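Local coordinates for nitrogenase molybdenum-iron protein alpha chain (Clostridium pasteurianum, PDB 4WES) that forms, with the beta chain, the molybdenum-iron component of nitrogenase, whose metal clusters carry out the reduction of dinitrogen to ammonium, at residues A[48-53]-A[465-470]; A[19-24]-A[443-448]. All blocks are in the same frame, centred on the assembly; numbering follows the deposited sequence.

Contact 1: A[48-53]-A[465-470]. With HCA (3-hydroxy-3-carboxy-adipic acid), chain E; CLF (Fe(8)-S(7) cluster), chain H.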
loop_
_atom_site.group_PDB
_atom_site.type_symbol
_atom_site.label_atom_id
_atom_site.label_comp_id
_atom_site.label_asym_id
_atom_site.label_seq_id
_atom_site.Cartn_x
_atom_site.Cartn_y
_atom_site.Cartn_z
ATOM N N ILE A 48 -17.475 -32.428 12.909
ATOM C CA ILE A 48 -17.176 -31.189 12.164
ATOM C C ILE A 48 -18.500 -30.548 11.679
ATOM O O ILE A 48 -18.900 -30.655 10.542
ATOM C CB ILE A 48 -16.103 -31.293 11.070
ATOM C CG1 ILE A 48 -14.839 -31.933 11.642
ATOM C CG2 ILE A 48 -15.799 -29.907 10.517
ATOM C CD1 ILE A 48 -13.704 -32.120 10.648
ATOM N N THR A 49 -19.144 -29.888 12.629
ATOM C CA THR A 49 -20.384 -29.162 12.449
ATOM C C THR A 49 -20.088 -27.704 12.077
ATOM O O THR A 49 -19.009 -27.183 12.363
ATOM C CB THR A 49 -21.203 -29.189 13.774
ATOM O OG1 THR A 49 -22.478 -28.564 13.560
ATOM C CG2 THR A 49 -20.492 -28.524 14.943
ATOM N N ALA A 50 -21.082 -27.036 11.519
ATOM C CA ALA A 50 -21.014 -25.586 11.332
ATOM C C ALA A 50 -21.691 -24.808 12.471
ATOM O O ALA A 50 -21.564 -23.602 12.534
ATOM C CB ALA A 50 -21.637 -25.194 10.014
ATOM N N ARG A 51 -22.382 -25.525 13.347
ATOM C CA ARG A 51 -23.192 -24.889 14.414
ATOM C C ARG A 51 -22.419 -24.057 15.388
ATOM O O ARG A 51 -21.251 -24.319 15.702
ATOM C CB ARG A 51 -23.912 -25.969 15.221
ATOM C CG ARG A 51 -25.077 -26.608 14.495
ATOM C CD ARG A 51 -25.612 -27.763 15.294
ATOM N NE ARG A 51 -26.933 -28.154 14.877
ATOM C CZ ARG A 51 -27.698 -29.012 15.513
ATOM N NH1 ARG A 51 -27.233 -29.690 16.546
ATOM N NH2 ARG A 51 -28.942 -29.209 15.114
ATOM N N GLY A 52 -23.136 -23.053 15.925
ATOM C CA GLY A 52 -22.675 -22.281 17.069
ATOM C C GLY A 52 -23.490 -22.560 18.303
ATOM O O GLY A 52 -24.085 -23.621 18.442
ATOM N N CYS A 53 -23.505 -21.576 19.199
ATOM C CA CYS A 53 -24.030 -21.761 20.539
ATOM C C CYS A 53 -25.213 -20.847 20.844
ATOM O O CYS A 53 -25.574 -19.939 20.079
ATOM C CB CYS A 53 -22.952 -21.528 21.584
ATOM S SG CYS A 53 -22.406 -19.795 21.645
ATOM N N ILE A 465 -18.659 -18.954 6.097
ATOM C CA ILE A 465 -17.238 -18.712 6.041
ATOM C C ILE A 465 -16.395 -19.968 6.291
ATOM O O ILE A 465 -15.276 -20.068 5.787
ATOM C CB ILE A 465 -16.885 -17.570 7.023
ATOM C CG1 ILE A 465 -15.469 -17.061 6.840
ATOM C CG2 ILE A 465 -17.117 -17.988 8.472
ATOM C CD1 ILE A 465 -15.171 -16.499 5.509
ATOM N N LYS A 466 -16.901 -20.893 7.110
ATOM C CA LYS A 466 -16.120 -22.094 7.421
ATOM C C LYS A 466 -16.098 -23.046 6.238
ATOM O O LYS A 466 -15.101 -23.754 6.040
ATOM C CB LYS A 466 -16.623 -22.783 8.682
ATOM C CG LYS A 466 -16.557 -21.863 9.910
ATOM C CD LYS A 466 -16.865 -22.558 11.225
ATOM C CE LYS A 466 -18.195 -23.247 11.329
ATOM N NZ LYS A 466 -19.350 -22.327 11.138
ATOM N N GLU A 467 -17.164 -23.091 5.458
ATOM C CA GLU A 467 -17.230 -23.953 4.294
ATOM C C GLU A 467 -16.633 -23.324 3.059
ATOM O O GLU A 467 -16.160 -24.045 2.157
ATOM C CB GLU A 467 -18.678 -24.339 3.998
ATOM C CG GLU A 467 -19.467 -24.985 5.134
ATOM C CD GLU A 467 -20.271 -24.015 5.993
ATOM O OE1 GLU A 467 -19.956 -22.793 6.002
ATOM O OE2 GLU A 467 -21.241 -24.503 6.645
ATOM N N LYS A 468 -16.671 -22.000 2.953
ATOM C CA LYS A 468 -16.413 -21.314 1.670
ATOM C C LYS A 468 -15.093 -21.797 1.030
ATOM O O LYS A 468 -15.081 -22.175 -0.141
ATOM C CB LYS A 468 -16.319 -19.797 1.865
ATOM C CG LYS A 468 -16.039 -19.072 0.557
ATOM C CD LYS A 468 -15.799 -17.579 0.750
ATOM C CE LYS A 468 -15.512 -16.838 -0.531
ATOM N NZ LYS A 468 -16.730 -16.530 -1.316
ATOM N N PHE A 469 -14.007 -21.696 1.773
ATOM C CA PHE A 469 -12.701 -21.987 1.184
ATOM C C PHE A 469 -12.471 -23.495 0.987
ATOM O O PHE A 469 -11.714 -23.875 0.100
ATOM C CB PHE A 469 -11.579 -21.305 1.959
ATOM C CG PHE A 469 -11.751 -19.824 2.016
ATOM C CD1 PHE A 469 -11.679 -19.052 0.860
ATOM C CD2 PHE A 469 -11.981 -19.178 3.226
ATOM C CE1 PHE A 469 -11.888 -17.687 0.894
ATOM C CE2 PHE A 469 -12.175 -17.817 3.261
ATOM C CZ PHE A 469 -12.135 -17.077 2.114
ATOM N N VAL A 470 -13.110 -24.321 1.800
ATOM C CA VAL A 470 -13.048 -25.766 1.582
ATOM C C VAL A 470 -13.598 -26.079 0.208
ATOM O O VAL A 470 -13.008 -26.840 -0.567
ATOM C CB VAL A 470 -13.869 -26.521 2.674
ATOM C CG1 VAL A 470 -13.993 -28.002 2.369
ATOM C CG2 VAL A 470 -13.262 -26.293 4.051
HETATM C C1 HCA E . -23.458 -17.180 14.041
HETATM C C2 HCA E . -23.214 -15.978 13.125
HETATM C C3 HCA E . -23.176 -16.324 11.639
HETATM C C4 HCA E . -21.821 -16.920 11.210
HETATM C C5 HCA E . -21.784 -16.978 9.673
HETATM C C6 HCA E . -20.819 -17.904 8.997
HETATM C C7 HCA E . -23.402 -15.047 10.827
HETATM O O1 HCA E . -24.019 -18.186 13.587
HETATM O O2 HCA E . -23.109 -17.092 15.230
HETATM O O3 HCA E . -20.241 -17.492 7.944
HETATM O O4 HCA E . -20.629 -19.046 9.473
HETATM O O5 HCA E . -24.299 -15.072 9.957
HETATM O O6 HCA E . -22.657 -14.076 11.023
HETATM O O7 HCA E . -24.187 -17.270 11.324
HETATM FE FE1 CLF H . -19.480 -20.610 25.450
HETATM FE FE2 CLF H . -18.036 -20.440 23.419
HETATM FE FE3 CLF H . -20.664 -19.636 23.128
HETATM FE FE4 CLF H . -18.857 -18.221 24.572
HETATM S S1 CLF H . -17.299 -19.669 25.656
HETATM S S2A CLF H . -19.887 -21.794 23.480
HETATM S S4A CLF H . -18.816 -18.567 22.320
HETATM S S3A CLF H . -20.971 -18.824 25.294
HETATM FE FE5 CLF H . -15.777 -16.680 24.765
HETATM FE FE6 CLF H . -14.093 -18.949 27.023
HETATM FE FE7 CLF H . -13.401 -18.025 24.527
HETATM FE FE8 CLF H . -15.374 -19.840 24.296
HETATM S S2B CLF H . -14.180 -16.777 26.294
HETATM S S3B CLF H . -13.343 -20.227 25.246
HETATM S S4B CLF H . -15.113 -17.952 22.978
#
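The homocitrate pocket beside the iron-molybdenum cofactor borrows part of its wall from this contact, in which K466 and E467 of the helix 465-473 meet A50 of the loop that leads to helix 54-63. K466 NZ donates to A50 O at 2.9 Å, arriving at 119° to the C=O bond and tilted 17° from the carbonyl plane. The lysine chain leaves with CG anti to its carbonyl carbon (chi1 -59°) and then bends twice, at chi3 and chi4, which curls CE over A50 CA at 3.7 Å as the amine reaches the carbonyl. S50 of the beta chain takes a second bond from NZ, so this buried ammonium is shared between two subunits. Homocitrate O4 stands 3.9 Å from K466 NZ, too far for a hydrogen bond, though the positive charge would probably favour the carboxylate. The other oxygen of that carboxylate, O3, is held by the backbone N of I465 (I465 N to O3, 2.8 Å). Beside the amine, A50 CB touches E467 OE2 at 3.5 Å, while OE1 of the same carboxylate turns back to G464 N. On the loop, T49 OG1 accepts from R51 N in an ST turn and also bonds D443. Three residues beyond A50, C53 SG binds iron FE3 of the P-cluster at 2.3 Å, and its thiolate also caps the following helix.

Contact 2: A[19-24]-A[443-448]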
loop_
_atom_site.group_PDB
_atom_site.type_symbol
_atom_site.label_atom_id
_atom_site.label_comp_id
_atom_site.label_asym_id
_atom_site.label_seq_id
_atom_site.Cartn_x
_atom_site.Cartn_y
_atom_site.Cartn_z
ATOM N N LYS A 19 -26.726 -44.609 12.324
ATOM C CA LYS A 19 -28.093 -44.743 12.772
ATOM C C LYS A 19 -28.695 -43.398 13.125
ATOM O O LYS A 19 -29.819 -43.107 12.733
ATOM C CB LYS A 19 -28.157 -45.689 13.976
ATOM C CG LYS A 19 -29.540 -46.004 14.511
ATOM C CD LYS A 19 -29.470 -47.001 15.670
ATOM C CE LYS A 19 -30.791 -47.092 16.439
ATOM N NZ LYS A 19 -30.808 -48.209 17.432
ATOM N N THR A 20 -27.951 -42.557 13.854
ATOM C CA THR A 20 -28.527 -41.289 14.276
ATOM C C THR A 20 -28.533 -40.282 13.122
ATOM O O THR A 20 -29.480 -39.520 12.991
ATOM C CB THR A 20 -27.899 -40.764 15.597
ATOM O OG1 THR A 20 -28.694 -39.687 16.113
ATOM C CG2 THR A 20 -26.475 -40.306 15.407
ATOM N N ARG A 21 -27.534 -40.305 12.257
ATOM C CA ARG A 21 -27.500 -39.367 11.131
ATOM C C ARG A 21 -28.514 -39.676 10.041
ATOM O O ARG A 21 -28.975 -38.744 9.361
ATOM C CB ARG A 21 -26.095 -39.275 10.522
ATOM C CG ARG A 21 -25.053 -38.584 11.368
ATOM C CD ARG A 21 -25.324 -37.086 11.528
ATOM N NE ARG A 21 -25.261 -36.379 10.234
ATOM C CZ ARG A 21 -25.965 -35.296 9.947
ATOM N NH1 ARG A 21 -25.852 -34.757 8.751
ATOM N NH2 ARG A 21 -26.845 -34.795 10.819
ATOM N N SER A 22 -28.907 -40.931 9.876
ATOM C CA SER A 22 -29.796 -41.311 8.806
ATOM C C SER A 22 -31.060 -40.480 8.816
ATOM O O SER A 22 -31.538 -40.076 7.774
ATOM C CB SER A 22 -30.170 -42.782 8.923
ATOM O OG SER A 22 -31.004 -43.206 7.866
ATOM N N GLY A 23 -31.615 -40.225 9.998
ATOM C CA GLY A 23 -32.855 -39.480 10.059
ATOM C C GLY A 23 -32.756 -38.023 9.672
ATOM O O GLY A 23 -33.769 -37.382 9.390
ATOM N N HIS A 24 -31.538 -37.472 9.654
ATOM C CA HIS A 24 -31.281 -36.068 9.309
ATOM C C HIS A 24 -31.142 -35.829 7.803
ATOM O O HIS A 24 -30.910 -34.693 7.386
ATOM C CB HIS A 24 -30.024 -35.597 10.026
ATOM C CG HIS A 24 -30.160 -35.575 11.509
ATOM N ND1 HIS A 24 -30.378 -34.414 12.238
ATOM C CD2 HIS A 24 -30.132 -36.582 12.408
ATOM C CE1 HIS A 24 -30.485 -34.720 13.519
ATOM N NE2 HIS A 24 -30.322 -36.029 13.649
ATOM N N ASP A 443 -27.966 -30.323 9.767
ATOM C CA ASP A 443 -26.659 -30.307 10.430
ATOM C C ASP A 443 -25.616 -30.989 9.537
ATOM O O ASP A 443 -24.833 -31.835 9.972
ATOM C CB ASP A 443 -26.731 -30.933 11.830
ATOM C CG ASP A 443 -25.547 -30.589 12.745
ATOM O OD1 ASP A 443 -24.677 -29.758 12.406
ATOM O OD2 ASP A 443 -25.488 -31.229 13.846
ATOM N N MET A 444 -25.580 -30.596 8.281
ATOM C CA MET A 444 -24.586 -31.108 7.323
ATOM C C MET A 444 -23.193 -30.883 7.830
ATOM O O MET A 444 -22.822 -29.748 8.180
ATOM C CB MET A 444 -24.748 -30.369 5.990
ATOM C CG MET A 444 -23.851 -30.940 4.911
ATOM S SD MET A 444 -23.796 -29.938 3.398
ATOM C CE MET A 444 -22.894 -28.531 3.955
ATOM N N ASN A 445 -22.397 -31.950 7.842
ATOM C CA ASN A 445 -21.015 -31.866 8.302
ATOM C C ASN A 445 -20.044 -31.937 7.138
ATOM O O ASN A 445 -20.435 -32.099 5.993
ATOM C CB ASN A 445 -20.761 -32.912 9.377
ATOM C CG ASN A 445 -20.971 -34.308 8.870
ATOM O OD1 ASN A 445 -20.402 -34.710 7.843
ATOM N ND2 ASN A 445 -21.777 -35.093 9.586
ATOM N N HIS A 446 -18.760 -31.831 7.445
ATOM C CA HIS A 446 -17.738 -31.809 6.404
ATOM C C HIS A 446 -17.771 -33.071 5.558
ATOM O O HIS A 446 -17.705 -33.000 4.344
ATOM C CB HIS A 446 -16.356 -31.612 7.046
ATOM C CG HIS A 446 -15.253 -31.648 6.062
ATOM N ND1 HIS A 446 -15.091 -30.689 5.088
ATOM C CD2 HIS A 446 -14.296 -32.579 5.845
ATOM C CE1 HIS A 446 -14.082 -31.035 4.317
ATOM N NE2 HIS A 446 -13.565 -32.148 4.779
ATOM N N HIS A 447 -17.862 -34.232 6.212
ATOM C CA HIS A 447 -17.970 -35.482 5.486
ATOM C C HIS A 447 -19.129 -35.468 4.505
ATOM O O HIS A 447 -18.976 -35.828 3.322
ATOM C CB HIS A 447 -18.150 -36.659 6.480
ATOM C CG HIS A 447 -18.634 -37.897 5.824
ATOM N ND1 HIS A 447 -17.795 -38.734 5.109
ATOM C CD2 HIS A 447 -19.889 -38.394 5.669
ATOM C CE1 HIS A 447 -18.514 -39.686 4.555
ATOM N NE2 HIS A 447 -19.783 -39.519 4.882
ATOM N N ASP A 448 -20.311 -35.079 4.981
ATOM C CA ASP A 448 -21.488 -35.092 4.143
ATOM C C ASP A 448 -21.269 -34.172 2.929
ATOM O O ASP A 448 -21.609 -34.503 1.787
ATOM C CB ASP A 448 -22.698 -34.554 4.910
ATOM C CG ASP A 448 -23.075 -35.314 6.139
ATOM O OD1 ASP A 448 -22.785 -36.535 6.227
ATOM O OD2 ASP A 448 -23.666 -34.629 7.016
#
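Two successive bends, at chi2 (-68°) and chi3, fold the R21 side chain and bring its guanidinium against the turn 443-445 and the start of helix 446-456. D448, its CG anti to its carbonyl carbon, comes from the opposite direction and sets OD2 at the guanidinium edge, near its plane, in a salt bridge: R21 NH1 lies 2.8 Å from D448 OD2. The guanidinium and carboxylate are nearly coplanar, 23° apart, and NH1 reaches the syn side of OD2, although the N-H...O angle of 138° shows a bent bond. OD2 has a second donor. N445 N donates to D448 OD2 at 3.1 Å, from the opposite face of the carboxylate, while N445 OD1 accepts from D448 N at 2.9 Å; this reciprocal pair is a capping box at the N-terminus of helix 446-456. One aspartate oxygen thus both closes the helix cap and receives the arginine of helix 15-22, near the N-terminus of the chain. The D443 carbonyl oxygen sits over one face of the guanidinium, 3.6 Å from R21 CZ, as a polar neighbour without a hydrogen bond. N445 ND2 approaches R21 NE obliquely at 3.8 Å, and both nitrogens are hydrogen-bonded to Y13 OH. R21 NH2 is satisfied by D442 O, so every nitrogen of this buried guanidinium has a hydrogen-bonding partner.

Both contacts are buried, and each joins the N-terminal part of the chain to segments more than 400 residues later; their centres lie 14 Å apart. They touch directly: the carboxylate of D443 ties the two together through T49 and, weakly, R51. V470 also packs on H446, bringing the helices 465-473 and 446-456 together. The chemistry of the two contacts follows their place. Contact 1, by homocitrate and the P-cluster, relies on a lysine amine and backbone groups, with a beta-chain partner; contact 2, farther from the chain's centre, relies on a salt bridge built into a helix cap.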